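Local structure of nucleosome assembly protein (5X7V) at residues 70-82 with 92-105. The protein probably binds histones as a chaperone of the nucleosome assembly protein family, this chain covering the greater part of the molecule. Numbering follows the deposited sequence.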
loop_
_atom_site.group_PDB
_atom_site.type_symbol
_atom_site.label_atom_id
_atom_site.label_comp_id
_atom_site.label_asym_id
_atom_site.label_seq_id
_atom_site.Cartn_x
_atom_site.Cartn_y
_atom_site.Cartn_z
ATOM N N ILE A 70 9.681 23.193 15.380
ATOM C CA ILE A 70 9.372 22.500 16.617
ATOM C C ILE A 70 8.678 23.446 17.553
ATOM O O ILE A 70 7.815 23.030 18.328
ATOM C CB ILE A 70 10.634 21.933 17.294
ATOM C CG1 ILE A 70 11.375 21.000 16.348
ATOM C CG2 ILE A 70 10.286 21.168 18.552
ATOM C CD1 ILE A 70 12.583 20.387 16.981
ATOM N N ASP A 71 9.041 24.722 17.465
ATOM C CA ASP A 71 8.472 25.753 18.346
ATOM C C ASP A 71 6.964 25.848 18.225
ATOM O O ASP A 71 6.268 25.963 19.225
ATOM C CB ASP A 71 9.092 27.131 18.064
ATOM C CG ASP A 71 10.412 27.334 18.779
ATOM O OD1 ASP A 71 10.510 26.881 19.948
ATOM O OD2 ASP A 71 11.343 27.933 18.175
ATOM N N ILE A 72 6.472 25.790 16.992
ATOM C CA ILE A 72 5.037 25.769 16.721
ATOM C C ILE A 72 4.444 24.377 16.997
ATOM O O ILE A 72 3.490 24.240 17.758
ATOM C CB ILE A 72 4.736 26.181 15.255
ATOM C CG1 ILE A 72 5.244 27.603 14.958
ATOM C CG2 ILE A 72 3.243 26.132 14.996
ATOM C CD1 ILE A 72 6.557 27.674 14.246
ATOM N N LEU A 73 5.051 23.347 16.412
ATOM C CA LEU A 73 4.608 21.969 16.619
ATOM C C LEU A 73 4.470 21.585 18.085
ATOM O O LEU A 73 3.645 20.731 18.426
ATOM C CB LEU A 73 5.555 20.970 15.934
ATOM C CG LEU A 73 5.503 20.809 14.402
ATOM C CD1 LEU A 73 6.482 19.740 13.931
ATOM C CD2 LEU A 73 4.114 20.525 13.891
ATOM N N ASN A 74 5.263 22.207 18.951
ATOM C CA ASN A 74 5.168 21.967 20.395
ATOM C C ASN A 74 3.837 22.389 21.016
ATOM O O ASN A 74 3.601 22.179 22.200
ATOM C CB ASN A 74 6.307 22.679 21.107
ATOM C CG ASN A 74 7.494 21.770 21.357
ATOM O OD1 ASN A 74 7.327 20.557 21.532
ATOM N ND2 ASN A 74 8.696 22.351 21.395
ATOM N N HIS A 75 2.980 23.000 20.197
ATOM C CA HIS A 75 1.640 23.431 20.602
ATOM C C HIS A 75 0.592 22.793 19.690
ATOM O O HIS A 75 -0.552 23.218 19.640
ATOM C CB HIS A 75 1.531 24.960 20.577
ATOM C CG HIS A 75 2.642 25.650 21.309
ATOM N ND1 HIS A 75 2.613 25.883 22.666
ATOM C CD2 HIS A 75 3.839 26.109 20.874
ATOM C CE1 HIS A 75 3.735 26.480 23.034
ATOM N NE2 HIS A 75 4.496 26.625 21.966
ATOM N N LEU A 76 1.002 21.772 18.953
ATOM C CA LEU A 76 0.053 20.959 18.208
ATOM C C LEU A 76 -0.657 20.080 19.240
ATOM O O LEU A 76 -0.108 19.078 19.700
ATOM C CB LEU A 76 0.757 20.126 17.119
ATOM C CG LEU A 76 -0.123 19.336 16.140
ATOM C CD1 LEU A 76 -1.145 20.258 15.571
ATOM C CD2 LEU A 76 0.650 18.692 14.991
ATOM N N VAL A 77 -1.867 20.484 19.626
ATOM C CA VAL A 77 -2.616 19.766 20.637
ATOM C C VAL A 77 -3.373 18.599 19.992
ATOM O O VAL A 77 -3.729 17.645 20.679
ATOM C CB VAL A 77 -3.631 20.688 21.399
ATOM C CG1 VAL A 77 -2.949 21.844 22.063
ATOM C CG2 VAL A 77 -4.696 21.205 20.481
ATOM N N LYS A 78 -3.607 18.667 18.680
ATOM C CA LYS A 78 -4.486 17.700 18.012
ATOM C C LYS A 78 -4.203 17.529 16.526
ATOM O O LYS A 78 -4.118 18.513 15.774
ATOM C CB LYS A 78 -5.949 18.117 18.181
ATOM C CG LYS A 78 -6.948 16.982 18.166
ATOM C CD LYS A 78 -8.069 17.245 19.163
ATOM C CE LYS A 78 -9.188 16.259 19.002
ATOM N NZ LYS A 78 -9.491 16.126 17.584
ATOM N N LEU A 79 -4.090 16.274 16.106
ATOM C CA LEU A 79 -3.891 15.943 14.703
ATOM C C LEU A 79 -4.923 14.902 14.331
ATOM O O LEU A 79 -5.076 13.915 15.048
ATOM C CB LEU A 79 -2.474 15.416 14.466
ATOM C CG LEU A 79 -1.825 15.357 13.083
ATOM C CD1 LEU A 79 -0.358 15.048 13.288
ATOM C CD2 LEU A 79 -2.468 14.305 12.207
ATOM N N ASP A 80 -5.647 15.101 13.238
ATOM C CA ASP A 80 -6.634 14.090 12.874
ATOM C C ASP A 80 -6.695 13.767 11.422
ATOM O O ASP A 80 -6.700 14.636 10.566
ATOM C CB ASP A 80 -8.021 14.484 13.350
ATOM C CG ASP A 80 -8.193 14.210 14.822
ATOM O OD1 ASP A 80 -7.684 15.034 15.613
ATOM O OD2 ASP A 80 -8.766 13.152 15.194
ATOM N N LEU A 81 -6.738 12.472 11.166
ATOM C CA LEU A 81 -6.928 11.957 9.841
ATOM C C LEU A 81 -8.395 11.617 9.725
ATOM O O LEU A 81 -8.944 10.942 10.592
ATOM C CB LEU A 81 -6.044 10.741 9.612
ATOM C CG LEU A 81 -6.120 10.095 8.247
ATOM C CD1 LEU A 81 -5.691 11.091 7.207
ATOM C CD2 LEU A 81 -5.196 8.930 8.264
ATOM N N LYS A 82 -9.040 12.188 8.711
ATOM C CA LYS A 82 -10.327 11.697 8.219
ATOM C C LYS A 82 -10.022 10.968 6.925
ATOM O O LYS A 82 -9.817 11.570 5.861
ATOM C CB LYS A 82 -11.356 12.807 8.004
ATOM C CG LYS A 82 -11.857 13.443 9.293
ATOM C CD LYS A 82 -12.658 12.485 10.181
ATOM C CE LYS A 82 -12.736 12.994 11.644
ATOM N NZ LYS A 82 -13.199 11.943 12.643
ATOM N N LYS A 92 -8.540 14.008 4.616
ATOM C CA LYS A 92 -8.487 15.355 5.161
ATOM C C LYS A 92 -7.713 15.344 6.491
ATOM O O LYS A 92 -8.112 14.678 7.451
ATOM C CB LYS A 92 -9.904 15.887 5.364
ATOM C CG LYS A 92 -9.999 17.380 5.508
ATOM C CD LYS A 92 -11.025 17.772 6.554
ATOM C CE LYS A 92 -12.421 17.304 6.198
ATOM N NZ LYS A 92 -13.077 18.207 5.169
ATOM N N ILE A 93 -6.601 16.068 6.557
ATOM C CA ILE A 93 -5.840 16.121 7.796
ATOM C C ILE A 93 -5.972 17.500 8.442
ATOM O O ILE A 93 -5.917 18.523 7.764
ATOM C CB ILE A 93 -4.370 15.786 7.569
ATOM C CG1 ILE A 93 -4.216 14.354 7.074
ATOM C CG2 ILE A 93 -3.601 15.916 8.835
ATOM C CD1 ILE A 93 -2.796 14.005 6.735
ATOM N N THR A 94 -6.151 17.502 9.759
ATOM C CA THR A 94 -6.523 18.684 10.515
ATOM C C THR A 94 -5.567 18.894 11.698
ATOM O O THR A 94 -5.449 18.047 12.576
ATOM C CB THR A 94 -7.996 18.557 11.003
ATOM O OG1 THR A 94 -8.867 18.415 9.875
ATOM C CG2 THR A 94 -8.433 19.758 11.830
ATOM N N PHE A 95 -4.874 20.030 11.696
ATOM C CA PHE A 95 -3.961 20.410 12.783
ATOM C C PHE A 95 -4.632 21.433 13.695
ATOM O O PHE A 95 -5.029 22.492 13.237
ATOM C CB PHE A 95 -2.654 21.004 12.233
ATOM C CG PHE A 95 -1.771 20.010 11.523
ATOM C CD1 PHE A 95 -2.285 19.133 10.586
ATOM C CD2 PHE A 95 -0.409 19.986 11.760
ATOM C CE1 PHE A 95 -1.470 18.249 9.940
ATOM C CE2 PHE A 95 0.409 19.088 11.105
ATOM C CZ PHE A 95 -0.125 18.222 10.202
ATOM N N ILE A 96 -4.780 21.118 14.975
ATOM C CA ILE A 96 -5.355 22.099 15.887
ATOM C C ILE A 96 -4.294 22.545 16.890
ATOM O O ILE A 96 -3.706 21.720 17.589
ATOM C CB ILE A 96 -6.602 21.561 16.644
ATOM C CG1 ILE A 96 -7.530 20.793 15.696
ATOM C CG2 ILE A 96 -7.363 22.703 17.265
ATOM C CD1 ILE A 96 -8.764 20.291 16.338
ATOM N N PHE A 97 -4.041 23.852 16.943
ATOM C CA PHE A 97 -2.995 24.383 17.797
ATOM C C PHE A 97 -3.537 25.096 19.023
ATOM O O PHE A 97 -4.477 25.862 18.924
ATOM C CB PHE A 97 -2.119 25.342 17.011
ATOM C CG PHE A 97 -1.235 24.670 16.005
ATOM C CD1 PHE A 97 -1.672 24.456 14.710
ATOM C CD2 PHE A 97 0.044 24.259 16.351
ATOM C CE1 PHE A 97 -0.843 23.839 13.777
ATOM C CE2 PHE A 97 0.867 23.644 15.427
ATOM C CZ PHE A 97 0.428 23.434 14.138
ATOM N N GLY A 98 -2.938 24.827 20.181
ATOM C CA GLY A 98 -3.238 25.553 21.397
ATOM C C GLY A 98 -3.005 27.046 21.249
ATOM O O GLY A 98 -2.317 27.503 20.333
ATOM N N GLU A 99 -3.583 27.799 22.176
ATOM C CA GLU A 99 -3.571 29.256 22.192
ATOM C C GLU A 99 -2.188 29.878 22.020
ATOM O O GLU A 99 -2.039 30.915 21.363
ATOM C CB GLU A 99 -4.178 29.722 23.518
ATOM C CG GLU A 99 -4.672 31.151 23.569
ATOM C CD GLU A 99 -5.975 31.347 22.798
ATOM O OE1 GLU A 99 -6.601 30.317 22.437
ATOM O OE2 GLU A 99 -6.358 32.524 22.540
ATOM N N LYS A 100 -1.178 29.254 22.629
ATOM C CA LYS A 100 0.171 29.821 22.672
ATOM C C LYS A 100 0.781 29.921 21.299
ATOM O O LYS A 100 1.775 30.613 21.104
ATOM C CB LYS A 100 1.088 28.983 23.539
ATOM C CG LYS A 100 0.741 28.945 24.988
ATOM C CD LYS A 100 1.748 28.083 25.691
ATOM C CE LYS A 100 1.489 28.015 27.160
ATOM N NZ LYS A 100 2.798 27.869 27.887
ATOM N N ALA A 101 0.195 29.198 20.352
ATOM C CA ALA A 101 0.670 29.202 18.987
ATOM C C ALA A 101 0.305 30.519 18.306
ATOM O O ALA A 101 0.770 30.814 17.208
ATOM C CB ALA A 101 0.103 28.042 18.243
ATOM N N LYS A 102 -0.521 31.319 18.972
ATOM C CA LYS A 102 -0.902 32.626 18.455
ATOM C C LYS A 102 0.284 33.591 18.469
ATOM O O LYS A 102 0.188 34.695 17.929
ATOM C CB LYS A 102 -2.058 33.223 19.262
ATOM C CG LYS A 102 -3.417 32.644 18.982
ATOM C CD LYS A 102 -4.433 33.743 18.742
ATOM C CE LYS A 102 -5.874 33.249 18.899
ATOM N NZ LYS A 102 -6.332 33.347 20.327
ATOM N N GLU A 103 1.387 33.193 19.105
ATOM C CA GLU A 103 2.606 33.975 19.022
ATOM C C GLU A 103 3.150 33.959 17.602
ATOM O O GLU A 103 3.802 34.908 17.169
ATOM C CB GLU A 103 3.673 33.451 19.974
ATOM C CG GLU A 103 4.885 34.382 20.044
ATOM C CD GLU A 103 6.073 33.825 20.800
ATOM O OE1 GLU A 103 5.964 33.531 22.011
ATOM O OE2 GLU A 103 7.141 33.701 20.163
ATOM N N PHE A 104 2.874 32.875 16.876
ATOM C CA PHE A 104 3.521 32.613 15.590
ATOM C C PHE A 104 2.608 32.706 14.366
ATOM O O PHE A 104 3.094 32.909 13.247
ATOM C CB PHE A 104 4.161 31.219 15.570
ATOM C CG PHE A 104 4.979 30.892 16.782
ATOM C CD1 PHE A 104 4.394 30.279 17.888
ATOM C CD2 PHE A 104 6.346 31.151 16.805
ATOM C CE1 PHE A 104 5.146 29.961 18.994
ATOM C CE2 PHE A 104 7.103 30.827 17.913
ATOM C CZ PHE A 104 6.497 30.234 19.011
ATOM N N MET A 105 1.303 32.536 14.564
ATOM C CA MET A 105 0.412 32.309 13.430
ATOM C C MET A 105 -1.071 32.428 13.769
ATOM O O MET A 105 -1.463 32.610 14.933
ATOM C CB MET A 105 0.678 30.925 12.855
ATOM C CG MET A 105 0.241 29.853 13.797
ATOM S SD MET A 105 0.395 28.144 13.184
ATOM C CE MET A 105 -0.942 28.110 12.014
#
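Strands 76-82 and 92-97 run antiparallel from Leu76-Phe97 to Lys82-Lys92, their axes 4.8 Å apart at closest approach with the chain directions 160° apart. The register slips by one residue where Val77 and Lys78 both face Ile96, which defines a classic beta bulge: Ile96 O accepts from Val77 N at 3.0 Å and from Lys78 N at 3.2 Å, both bonds well bent. Ile96 N returns a nearly straight bond (173°) to Lys78 O, and regular pairing resumes through Asp80-Thr94. On one face Leu76 wedges between two rings. Its CG stands anti to the backbone N (chi1 -173°), which carries CD1 over a face of the Phe97 ring, 3.9 Å from the centroid, in a CH-pi contact, while CD2 meets Phe95 CD2. Leu79 CG lies over a face of the Phe95 ring, and Leu81 CD1 reaches Ile93 CG1 at 3.6 Å. Strand 76-82 is an outermost strand of the four-stranded antiparallel sheet within this NAP-family chain, and 91-97 joins it to strand 109-116; Trp52 of helix 51-56 and Ile176 of helix 172-180 cover the apolar face, and Phe161 meets Phe95 edge-to-face. Across the sheet, Lys78 and Ile96 lie side by side, and Lys78 NZ bonds Asp80 OD1 at 2.9 Å from above the carboxylate plane, a salt bridge along the strand. Before the strand, Ile72 divides its branches: CG1 sits over a face of the Phe104 ring, whereas CG2 packs against Phe97 CE2 and Met105 SD. The side chains of His75 and Lys100 cross at about a right angle, with His75 ND1 3.6 Å from Lys100 CB.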